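Local coordinates for protein cellulose 1,4-beta-cellobiosidase (Thermobifida fusca, PDB 4JJJ) that probably cuts cellobiose units from cellulose chains, this chain being the family 48 glycoside hydrolase domain of a longer, multidomain cellulase, at residues S1-I13 against L529-I541. The protein carries 1 engineered substitution. Numbering follows the deposited sequence. Where two conformers were deposited one is given.
With NA (sodium ion), chain J; ZN (zinc ion), chain X; ZN (zinc ion), chain P.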
loop_
_atom_site.group_PDB
_atom_site.type_symbol
_atom_site.label_atom_id
_atom_site.label_comp_id
_atom_site.label_asym_id
_atom_site.label_seq_id
_atom_site.Cartn_x
_atom_site.Cartn_y
_atom_site.Cartn_z
ATOM N N SER A 1 7.851 24.175 21.159
ATOM C CA SER A 1 8.766 23.366 20.306
ATOM C C SER A 1 7.948 22.503 19.301
ATOM O O SER A 1 6.691 22.328 19.420
ATOM C CB SER A 1 9.651 22.431 21.182
ATOM O OG SER A 1 8.905 21.438 21.835
ATOM N N TYR A 2 8.692 21.925 18.330
ATOM C CA TYR A 2 8.001 20.934 17.511
ATOM C C TYR A 2 7.747 19.678 18.307
ATOM O O TYR A 2 6.931 18.909 17.909
ATOM C CB TYR A 2 8.732 20.660 16.133
ATOM C CG TYR A 2 8.450 21.694 15.097
ATOM C CD1 TYR A 2 7.231 21.733 14.514
ATOM C CD2 TYR A 2 9.376 22.673 14.705
ATOM C CE1 TYR A 2 6.885 22.716 13.623
ATOM C CE2 TYR A 2 9.043 23.648 13.786
ATOM C CZ TYR A 2 7.768 23.664 13.218
ATOM O OH TYR A 2 7.352 24.634 12.317
ATOM N N ASP A 3 8.485 19.355 19.377
ATOM C CA ASP A 3 8.155 18.183 20.171
ATOM C C ASP A 3 6.804 18.510 20.891
ATOM O O ASP A 3 6.001 17.604 21.052
ATOM C CB ASP A 3 9.274 17.807 21.161
ATOM C CG ASP A 3 10.228 16.600 20.664
ATOM O OD1 ASP A 3 11.342 16.550 21.333
ATOM O OD2 ASP A 3 9.946 15.776 19.658
ATOM N N GLN A 4 6.536 19.765 21.237
ATOM C CA GLN A 4 5.195 20.186 21.795
ATOM C C GLN A 4 4.092 20.009 20.753
ATOM O O GLN A 4 3.060 19.456 21.057
ATOM C CB GLN A 4 5.140 21.643 22.291
ATOM C CG GLN A 4 5.175 21.657 23.822
ATOM C CD GLN A 4 6.338 20.832 24.386
ATOM O OE1 GLN A 4 6.185 19.643 24.787
ATOM N NE2 GLN A 4 7.548 21.461 24.405
ATOM N N ALA A 5 4.483 20.341 19.515
ATOM C CA ALA A 5 3.517 20.175 18.351
ATOM C C ALA A 5 3.254 18.706 18.123
ATOM O O ALA A 5 2.080 18.336 17.843
ATOM C CB ALA A 5 4.007 20.863 17.129
ATOM N N PHE A 6 4.317 17.885 18.162
ATOM C CA PHE A 6 4.125 16.431 18.065
ATOM C C PHE A 6 3.119 15.990 19.137
ATOM O O PHE A 6 2.189 15.271 18.880
ATOM C CB PHE A 6 5.440 15.677 18.206
ATOM C CG PHE A 6 5.216 14.219 18.469
ATOM C CD1 PHE A 6 4.778 13.382 17.500
ATOM C CD2 PHE A 6 5.411 13.721 19.738
ATOM C CE1 PHE A 6 4.484 12.026 17.790
ATOM C CE2 PHE A 6 5.166 12.401 20.013
ATOM C CZ PHE A 6 4.685 11.554 19.078
ATOM N N LEU A 7 3.385 16.371 20.379
ATOM C CA LEU A 7 2.565 15.776 21.440
ATOM C C LEU A 7 1.105 16.280 21.275
ATOM O O LEU A 7 0.218 15.516 21.575
ATOM C CB LEU A 7 3.161 16.121 22.825
ATOM C CG LEU A 7 4.357 15.324 23.238
ATOM C CD1 LEU A 7 5.077 16.114 24.390
ATOM C CD2 LEU A 7 3.965 13.821 23.514
ATOM N N GLU A 8 0.905 17.485 20.831
ATOM C CA GLU A 8 -0.455 18.032 20.639
ATOM C C GLU A 8 -1.206 17.214 19.583
ATOM O O GLU A 8 -2.362 16.849 19.764
ATOM C CB GLU A 8 -0.406 19.489 20.282
ATOM C CG GLU A 8 -1.722 20.042 19.851
ATOM C CD GLU A 8 -1.644 21.474 19.548
ATOM O OE1 GLU A 8 -0.785 21.952 18.703
ATOM O OE2 GLU A 8 -2.642 22.116 20.134
ATOM N N GLN A 9 -0.548 17.033 18.447
ATOM C CA GLN A 9 -1.134 16.237 17.360
ATOM C C GLN A 9 -1.371 14.794 17.784
ATOM O O GLN A 9 -2.442 14.216 17.512
ATOM C CB GLN A 9 -0.173 16.355 16.149
ATOM C CG GLN A 9 -0.611 15.602 14.896
ATOM C CD GLN A 9 -1.834 16.133 14.196
ATOM O OE1 GLN A 9 -2.509 17.101 14.616
ATOM N NE2 GLN A 9 -2.156 15.488 13.072
ATOM N N TYR A 10 -0.375 14.132 18.436
ATOM C CA TYR A 10 -0.500 12.823 18.995
ATOM C C TYR A 10 -1.764 12.746 19.850
ATOM O O TYR A 10 -2.559 11.813 19.762
ATOM C CB TYR A 10 0.761 12.480 19.769
ATOM C CG TYR A 10 0.724 11.155 20.462
ATOM C CD1 TYR A 10 0.177 11.056 21.734
ATOM C CD2 TYR A 10 1.137 9.968 19.847
ATOM C CE1 TYR A 10 0.076 9.836 22.378
ATOM C CE2 TYR A 10 1.028 8.775 20.454
ATOM C CZ TYR A 10 0.509 8.632 21.741
ATOM O OH TYR A 10 0.451 7.403 22.368
ATOM N N GLU A 11 -1.916 13.706 20.791
ATOM C CA GLU A 11 -3.067 13.712 21.687
ATOM C C GLU A 11 -4.379 13.782 20.979
ATOM O O GLU A 11 -5.306 13.078 21.316
ATOM C CB GLU A 11 -2.898 14.836 22.748
ATOM C CG GLU A 11 -3.837 14.698 23.959
ATOM C CD GLU A 11 -5.279 15.108 23.684
ATOM O OE1 GLU A 11 -5.607 15.889 22.763
ATOM O OE2 GLU A 11 -6.123 14.601 24.463
ATOM N N LYS A 12 -4.456 14.580 19.955
ATOM C CA LYS A 12 -5.671 14.617 19.112
ATOM C C LYS A 12 -6.037 13.274 18.460
ATOM O O LYS A 12 -7.127 12.835 18.451
ATOM C CB LYS A 12 -5.529 15.700 18.038
ATOM C CG LYS A 12 -5.614 17.160 18.508
ATOM C CD LYS A 12 -5.205 18.148 17.426
ATOM C CE LYS A 12 -5.187 19.600 17.796
ATOM N NZ LYS A 12 -4.826 20.462 16.679
ATOM N N ILE A 13 -5.000 12.631 17.926
ATOM C CA ILE A 13 -5.177 11.361 17.226
ATOM C C ILE A 13 -5.677 10.331 18.227
ATOM O O ILE A 13 -6.504 9.442 17.950
ATOM C CB ILE A 13 -3.866 10.987 16.519
ATOM C CG1 ILE A 13 -3.538 11.915 15.394
ATOM C CG2 ILE A 13 -4.053 9.611 15.942
ATOM C CD1 ILE A 13 -2.192 11.755 14.843
ATOM N N LEU A 529 6.366 22.981 7.519
ATOM C CA LEU A 529 5.936 22.696 8.870
ATOM C C LEU A 529 5.134 23.900 9.432
ATOM O O LEU A 529 4.142 23.722 10.085
ATOM C CB LEU A 529 7.156 22.476 9.770
ATOM C CG LEU A 529 8.020 21.244 9.511
ATOM C CD1 LEU A 529 9.193 21.209 10.507
ATOM C CD2 LEU A 529 7.194 20.008 9.513
ATOM N N ASP A 530 5.546 25.116 9.087
ATOM C CA ASP A 530 4.784 26.277 9.515
ATOM C C ASP A 530 3.389 26.203 8.915
ATOM O O ASP A 530 2.408 26.576 9.568
ATOM C CB ASP A 530 5.428 27.560 9.018
ATOM C CG ASP A 530 6.670 27.954 9.755
ATOM O OD1 ASP A 530 6.861 27.467 10.847
ATOM O OD2 ASP A 530 7.443 28.797 9.218
ATOM N N ALA A 531 3.327 25.888 7.617
ATOM C CA ALA A 531 2.060 25.774 6.897
ATOM C C ALA A 531 1.135 24.783 7.539
ATOM O O ALA A 531 -0.044 25.034 7.741
ATOM C CB ALA A 531 2.356 25.423 5.446
ATOM N N LEU A 532 1.648 23.614 7.933
ATOM C CA LEU A 532 0.871 22.611 8.651
ATOM C C LEU A 532 0.340 23.203 9.911
ATOM O O LEU A 532 -0.809 23.015 10.250
ATOM C CB LEU A 532 1.640 21.313 8.867
ATOM C CG LEU A 532 2.003 20.536 7.557
ATOM C CD1 LEU A 532 2.996 19.432 7.778
ATOM C CD2 LEU A 532 0.755 19.928 6.946
ATOM N N LEU A 533 1.164 23.896 10.681
ATOM C CA LEU A 533 0.709 24.442 11.974
ATOM C C LEU A 533 -0.398 25.470 11.804
ATOM O O LEU A 533 -1.280 25.579 12.658
ATOM C CB LEU A 533 1.939 24.996 12.753
ATOM C CG LEU A 533 2.814 23.976 13.459
ATOM C CD1 LEU A 533 3.990 24.810 14.005
ATOM C CD2 LEU A 533 2.108 23.174 14.570
ATOM N N ALA A 534 -0.378 26.126 10.667
ATOM C CA ALA A 534 -1.361 27.150 10.338
ATOM C C ALA A 534 -2.712 26.620 10.045
ATOM O O ALA A 534 -3.678 27.416 9.989
ATOM C CB ALA A 534 -0.862 27.997 9.180
ATOM N N HIS A 535 -2.819 25.308 9.800
ATOM C CA HIS A 535 -4.089 24.634 9.479
ATOM C C HIS A 535 -4.566 23.631 10.583
ATOM O O HIS A 535 -5.340 22.713 10.328
ATOM C CB HIS A 535 -4.002 24.009 8.092
ATOM C CG HIS A 535 -3.765 25.032 7.028
ATOM N ND1 HIS A 535 -4.778 25.744 6.425
ATOM C CD2 HIS A 535 -2.623 25.449 6.436
ATOM C CE1 HIS A 535 -4.262 26.572 5.551
ATOM N NE2 HIS A 535 -2.961 26.381 5.504
ATOM N N ARG A 536 -4.206 23.891 11.842
ATOM C CA ARG A 536 -4.709 23.107 12.974
ATOM C C ARG A 536 -6.223 23.292 13.169
ATOM O O ARG A 536 -6.731 24.409 12.992
ATOM C CB ARG A 536 -3.967 23.508 14.261
ATOM C CG ARG A 536 -2.585 22.898 14.330
ATOM C CD ARG A 536 -1.849 23.290 15.579
ATOM N NE ARG A 536 -1.331 24.550 15.357
ATOM C CZ ARG A 536 -0.598 25.230 16.258
ATOM N NH1 ARG A 536 -0.383 24.717 17.454
ATOM N NH2 ARG A 536 -0.138 26.421 15.930
ATOM N N ASP A 537 -6.930 22.223 13.460
ATOM C CA ASP A 537 -8.297 22.232 13.912
ATOM C C ASP A 537 -8.436 21.357 15.156
ATOM O O ASP A 537 -7.417 20.938 15.774
ATOM C CB ASP A 537 -9.183 21.863 12.743
ATOM C CG ASP A 537 -9.042 20.401 12.329
ATOM O OD1 ASP A 537 -8.679 19.525 13.145
ATOM O OD2 ASP A 537 -9.463 20.137 11.172
ATOM N N SER A 538 -9.648 21.172 15.628
ATOM C CA SER A 538 -9.810 20.553 16.940
ATOM C C SER A 538 -9.295 19.101 16.987
ATOM O O SER A 538 -8.800 18.661 17.986
ATOM C CB SER A 538 -11.284 20.641 17.382
ATOM O OG SER A 538 -12.180 19.954 16.462
ATOM N N ILE A 539 -9.359 18.390 15.873
ATOM C CA ILE A 539 -8.980 16.982 15.852
ATOM C C ILE A 539 -7.726 16.654 15.063
ATOM O O ILE A 539 -7.383 15.487 14.969
ATOM C CB ILE A 539 -10.132 16.108 15.406
ATOM C CG1 ILE A 539 -10.490 16.311 13.963
ATOM C CG2 ILE A 539 -11.346 16.347 16.338
ATOM C CD1 ILE A 539 -11.440 15.247 13.424
ATOM N N GLY A 540 -7.114 17.678 14.441
ATOM C CA GLY A 540 -5.867 17.432 13.720
ATOM C C GLY A 540 -5.416 18.604 13.013
ATOM O O GLY A 540 -5.460 19.721 13.559
ATOM N N ILE A 541 -4.968 18.443 11.786
ATOM C CA ILE A 541 -4.576 19.512 10.846
ATOM C C ILE A 541 -5.232 19.150 9.498
ATOM O O ILE A 541 -5.065 18.029 9.047
ATOM C CB ILE A 541 -3.048 19.582 10.768
ATOM C CG1 ILE A 541 -2.480 20.325 11.941
ATOM C CG2 ILE A 541 -2.565 20.174 9.497
ATOM C CD1 ILE A 541 -0.992 20.097 12.236
HETATM NA NA NA J . 9.107 27.989 11.467
HETATM ZN ZN ZN X . -6.792 26.019 6.770
HETATM ZN ZN ZN P . -7.945 15.174 24.698
HETATM O O HOH W 1 9.267 25.684 10.791
HETATM O O HOH W 2 11.501 27.555 12.484
HETATM O O HOH W 3 10.065 28.706 9.973
HETATM O O HOH W 4 8.544 29.977 11.348
HETATM O O HOH W 5 -7.141 27.348 5.127
#
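K12 lies along the loop that follows helix 519-533, its chain extended, and each carbon meets backbone. CB packs on I539 O at 3.6 Å, CG on S538 O, CD on G540 N, and CE reaches D537 O. At the tip, NZ donates to D537 O at 2.8 Å, nearly in line with that carbonyl (165°), and more weakly to G540 O. D537 N in turn bonds G540 O, while D537 OD1 accepts weakly from I539 N and G540 N, so the loop K12 grips is braced by its own backbone and carboxylate; H618 holds OD2 from outside.

One turn back, E8 has its CG anti to the backbone N (chi1 170°) and stretches straight to R536. Its OE1 forms a salt bridge with NH1 at 3.1 Å, received on the syn lone pair and in the guanidinium plane, with the carboxylate standing 80° to that plane. R536 NE holds L533 O at 2.9 Å; these two in-plane bonds hold the guanidinium's rotation, with L533 CD2 over one face.

Nearer the N-terminus the contact turns apolar: L529 CD1 makes a CH-pi contact over one face of the Y2 ring, 4.1 Å from its centroid, and A5 CB touches L533 CD2. Y2 OH donates to a water on the sodium ion bound by D530.

In the (alpha/alpha)6 barrel, helix 2-14 thus meets both the end of helix 519-533 and the loop after it; at the K12 end, main-chain carbonyls probably help stabilise the ammonium.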